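Immunity protein (Neisseria meningitidis, PDB 4Q7O) is an immunity protein of a contact-dependent growth-inhibition system, and so probably protects the cell that makes it by neutralising the cognate toxin. Local coordinates at residues B[37-48]-B[125-136]. Sequence-based numbering, arbitrary orientation.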
# COMPACT_ATOMS: atom_id res chain seq x y z
N LYS B 37 4.87 -6.90 -18.42
CA LYS B 37 6.13 -6.31 -18.02
C LYS B 37 6.49 -5.15 -18.95
O LYS B 37 7.07 -4.16 -18.51
CB LYS B 37 7.25 -7.36 -17.96
CG LYS B 37 7.08 -8.35 -16.82
CD LYS B 37 8.23 -9.31 -16.71
CE LYS B 37 7.99 -10.30 -15.58
NZ LYS B 37 6.76 -11.12 -15.79
N ASP B 38 6.12 -5.26 -20.22
CA ASP B 38 6.36 -4.16 -21.16
C ASP B 38 5.60 -2.90 -20.74
O ASP B 38 6.12 -1.79 -20.82
CB ASP B 38 5.97 -4.55 -22.59
CG ASP B 38 6.98 -5.49 -23.23
OD1 ASP B 38 8.10 -5.63 -22.70
OD2 ASP B 38 6.64 -6.07 -24.28
N THR B 39 4.36 -3.07 -20.27
CA THR B 39 3.60 -1.95 -19.74
C THR B 39 4.26 -1.34 -18.50
O THR B 39 4.36 -0.11 -18.38
CB THR B 39 2.16 -2.37 -19.41
OG1 THR B 39 1.50 -2.69 -20.64
CG2 THR B 39 1.40 -1.26 -18.68
N LEU B 40 4.74 -2.18 -17.59
CA LEU B 40 5.46 -1.69 -16.43
C LEU B 40 6.69 -0.87 -16.83
O LEU B 40 6.96 0.17 -16.24
CB LEU B 40 5.86 -2.84 -15.51
CG LEU B 40 6.59 -2.47 -14.22
CD1 LEU B 40 5.74 -1.55 -13.33
CD2 LEU B 40 6.99 -3.73 -13.48
N LEU B 41 7.43 -1.33 -17.84
CA LEU B 41 8.56 -0.57 -18.35
C LEU B 41 8.14 0.82 -18.84
O LEU B 41 8.84 1.80 -18.58
CB LEU B 41 9.31 -1.34 -19.44
CG LEU B 41 10.17 -2.50 -18.94
CD1 LEU B 41 10.79 -3.23 -20.11
CD2 LEU B 41 11.26 -1.98 -18.02
N GLU B 42 6.99 0.90 -19.51
CA GLU B 42 6.49 2.20 -19.97
C GLU B 42 6.11 3.09 -18.79
O GLU B 42 6.36 4.30 -18.81
CB GLU B 42 5.31 2.03 -20.94
CG GLU B 42 5.69 1.32 -22.24
CD GLU B 42 6.82 2.00 -22.98
OE1 GLU B 42 6.75 3.23 -23.21
OE2 GLU B 42 7.80 1.30 -23.33
N CYS B 43 5.51 2.48 -17.77
CA CYS B 43 5.23 3.17 -16.51
C CYS B 43 6.50 3.77 -15.91
O CYS B 43 6.50 4.93 -15.48
CB CYS B 43 4.56 2.21 -15.52
SG CYS B 43 4.34 2.87 -13.87
N PHE B 44 7.59 3.01 -15.89
CA PHE B 44 8.87 3.51 -15.40
C PHE B 44 9.41 4.66 -16.25
O PHE B 44 10.02 5.60 -15.74
CB PHE B 44 9.93 2.40 -15.33
CG PHE B 44 9.77 1.46 -14.17
CD1 PHE B 44 9.76 1.93 -12.87
CD2 PHE B 44 9.70 0.08 -14.38
CE1 PHE B 44 9.65 1.06 -11.80
CE2 PHE B 44 9.59 -0.80 -13.32
CZ PHE B 44 9.56 -0.31 -12.03
N LYS B 45 9.18 4.59 -17.56
CA LYS B 45 9.74 5.57 -18.49
C LYS B 45 9.01 6.90 -18.52
O LYS B 45 9.63 7.96 -18.67
CB LYS B 45 9.73 5.01 -19.92
CG LYS B 45 10.78 3.98 -20.18
CD LYS B 45 10.84 3.67 -21.65
CE LYS B 45 10.39 2.26 -21.92
NZ LYS B 45 10.42 1.95 -23.38
N ASN B 46 7.68 6.85 -18.41
CA ASN B 46 6.86 8.02 -18.70
C ASN B 46 7.11 9.18 -17.75
O ASN B 46 6.88 10.33 -18.10
CB ASN B 46 5.37 7.66 -18.69
CG ASN B 46 4.90 7.09 -20.01
OD1 ASN B 46 5.69 6.67 -20.85
ND2 ASN B 46 3.58 7.06 -20.19
N ILE B 47 7.58 8.89 -16.55
CA ILE B 47 7.85 9.95 -15.58
C ILE B 47 8.90 10.93 -16.13
O ILE B 47 8.85 12.12 -15.83
CB ILE B 47 8.25 9.38 -14.20
CG1 ILE B 47 8.11 10.46 -13.11
CG2 ILE B 47 9.66 8.75 -14.23
CD1 ILE B 47 8.13 9.90 -11.70
N THR B 48 9.82 10.44 -16.96
CA THR B 48 10.88 11.28 -17.54
C THR B 48 10.45 11.99 -18.82
O THR B 48 11.08 12.97 -19.23
CB THR B 48 12.13 10.46 -17.88
OG1 THR B 48 11.87 9.65 -19.05
CG2 THR B 48 12.53 9.56 -16.73
N TYR B 125 15.55 -8.40 -17.75
CA TYR B 125 15.30 -7.00 -18.09
C TYR B 125 16.42 -6.04 -17.67
O TYR B 125 16.22 -4.83 -17.66
CB TYR B 125 13.96 -6.54 -17.51
CG TYR B 125 12.77 -7.18 -18.19
CD1 TYR B 125 12.26 -8.38 -17.72
CD2 TYR B 125 12.18 -6.61 -19.31
CE1 TYR B 125 11.19 -8.99 -18.34
CE2 TYR B 125 11.11 -7.22 -19.94
CZ TYR B 125 10.62 -8.41 -19.45
OH TYR B 125 9.56 -9.03 -20.06
N GLN B 126 17.59 -6.59 -17.36
CA GLN B 126 18.74 -5.81 -16.89
C GLN B 126 19.06 -4.60 -17.77
O GLN B 126 19.10 -3.46 -17.29
CB GLN B 126 19.99 -6.71 -16.77
CG GLN B 126 21.25 -5.97 -16.35
CD GLN B 126 21.35 -5.73 -14.85
OE1 GLN B 126 20.55 -6.24 -14.06
NE2 GLN B 126 22.35 -4.94 -14.45
N LYS B 127 19.30 -4.86 -19.05
CA LYS B 127 19.72 -3.81 -19.98
C LYS B 127 18.69 -2.67 -20.08
O LYS B 127 19.05 -1.50 -19.99
CB LYS B 127 19.98 -4.41 -21.36
CG LYS B 127 20.45 -3.43 -22.42
CD LYS B 127 20.57 -4.13 -23.77
CE LYS B 127 21.13 -3.20 -24.84
NZ LYS B 127 20.34 -1.94 -24.96
N LYS B 128 17.43 -3.03 -20.25
CA LYS B 128 16.38 -2.02 -20.42
C LYS B 128 16.18 -1.19 -19.16
O LYS B 128 15.97 0.02 -19.23
CB LYS B 128 15.07 -2.70 -20.81
CG LYS B 128 15.05 -3.26 -22.22
CD LYS B 128 13.79 -4.07 -22.46
CE LYS B 128 13.73 -4.59 -23.89
NZ LYS B 128 12.45 -5.32 -24.14
N CYS B 129 16.24 -1.83 -18.00
CA CYS B 129 16.06 -1.13 -16.74
C CYS B 129 17.23 -0.21 -16.42
O CYS B 129 17.03 0.90 -15.91
CB CYS B 129 15.82 -2.11 -15.60
SG CYS B 129 14.23 -2.94 -15.72
N LYS B 130 18.44 -0.66 -16.71
CA LYS B 130 19.61 0.19 -16.52
C LYS B 130 19.56 1.43 -17.41
O LYS B 130 19.94 2.52 -16.99
CB LYS B 130 20.90 -0.59 -16.76
CG LYS B 130 21.25 -1.52 -15.62
CD LYS B 130 21.41 -0.73 -14.33
CE LYS B 130 21.37 -1.62 -13.12
NZ LYS B 130 21.55 -0.83 -11.87
N GLU B 131 19.06 1.26 -18.63
CA GLU B 131 18.89 2.40 -19.52
C GLU B 131 17.91 3.42 -18.94
O GLU B 131 18.13 4.62 -19.04
CB GLU B 131 18.42 1.95 -20.90
CG GLU B 131 19.53 1.40 -21.77
CD GLU B 131 19.01 0.57 -22.93
OE1 GLU B 131 19.85 0.03 -23.68
OE2 GLU B 131 17.77 0.47 -23.09
N ILE B 132 16.84 2.93 -18.33
CA ILE B 132 15.85 3.81 -17.74
C ILE B 132 16.41 4.50 -16.49
O ILE B 132 16.19 5.69 -16.28
CB ILE B 132 14.55 3.05 -17.43
CG1 ILE B 132 13.94 2.53 -18.73
CG2 ILE B 132 13.55 3.96 -16.69
CD1 ILE B 132 12.83 1.52 -18.53
N GLN B 133 17.16 3.75 -15.67
CA GLN B 133 17.87 4.36 -14.55
C GLN B 133 18.86 5.43 -14.98
O GLN B 133 19.06 6.42 -14.27
CB GLN B 133 18.61 3.29 -13.73
CG GLN B 133 17.72 2.57 -12.75
CD GLN B 133 18.50 1.57 -11.91
OE1 GLN B 133 19.45 0.96 -12.38
NE2 GLN B 133 18.10 1.41 -10.65
N LYS B 134 19.50 5.24 -16.13
CA LYS B 134 20.41 6.23 -16.68
C LYS B 134 19.65 7.51 -16.97
O LYS B 134 20.12 8.61 -16.68
CB LYS B 134 21.06 5.71 -17.96
CG LYS B 134 21.99 6.70 -18.64
CD LYS B 134 22.40 6.22 -20.03
CE LYS B 134 22.48 4.71 -20.10
NZ LYS B 134 22.49 4.19 -21.49
N THR B 135 18.46 7.36 -17.54
CA THR B 135 17.60 8.51 -17.83
C THR B 135 17.21 9.25 -16.54
O THR B 135 17.16 10.47 -16.52
CB THR B 135 16.35 8.12 -18.64
OG1 THR B 135 16.74 7.44 -19.83
CG2 THR B 135 15.56 9.36 -19.02
N TYR B 136 16.95 8.50 -15.47
CA TYR B 136 16.63 9.10 -14.18
C TYR B 136 17.79 9.98 -13.71
O TYR B 136 17.59 11.10 -13.25
CB TYR B 136 16.34 8.05 -13.10
CG TYR B 136 15.07 7.22 -13.27
CD1 TYR B 136 14.10 7.54 -14.22
CD2 TYR B 136 14.83 6.10 -12.46
CE1 TYR B 136 12.95 6.78 -14.36
CE2 TYR B 136 13.69 5.33 -12.60
CZ TYR B 136 12.75 5.68 -13.55
OH TYR B 136 11.61 4.92 -13.69
O HOH W 1 8.51 -8.21 -22.30
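Leu-41 sends its two methyls to different parts of segment 125-136: CD1 lies 3.7 Å from CD2 of the Tyr-125 ring and also meets the aliphatic stem of Lys-128, whereas CD2 touches both Cys-129 SG and Ile-132 CD1. Ile-132 fills the next step, its CD1 pressed crosswise against Lys-45 CG at 3.6 Å and its CG2 turned to Phe-44. Near the start of the helices, the Lys-37 chain crosses the tyrosine at about a right angle, bringing its CD within 3.4 Å of Tyr-125 CE1. A water in the plane of that ring joins the phenol to the carboxylate, 2.6 Å from both Tyr-125 OH and Asp-38 OD1. At the other end Tyr-136, with CG beside its backbone N (chi1 -68°), reaches across to donate from OH to Phe-44 O (2.7 Å); the donor stands 33° off the carbonyl plane. Thr-48 CG2 meets the edge of this ring, 3.6 Å from Tyr-136 CD1, while the Ile-47 side chain crosses the tyrosine at about a right angle, CG2 nearest CE1. Thr-48 OG1 turns back to Lys-45 O, which also accepts from Thr-48 N. Tyr-108 of helix 104-121 packs edge-to-face with Tyr-136, and Phe-118 meets the Tyr-125 ring. The axes run nearly parallel, 14° apart and 10.2 Å at closest approach: a parallel helix-helix packing with an apolar seam, joining helix 37-46, just before the antiparallel sheet, to the C-terminal helix of this alpha+beta fold.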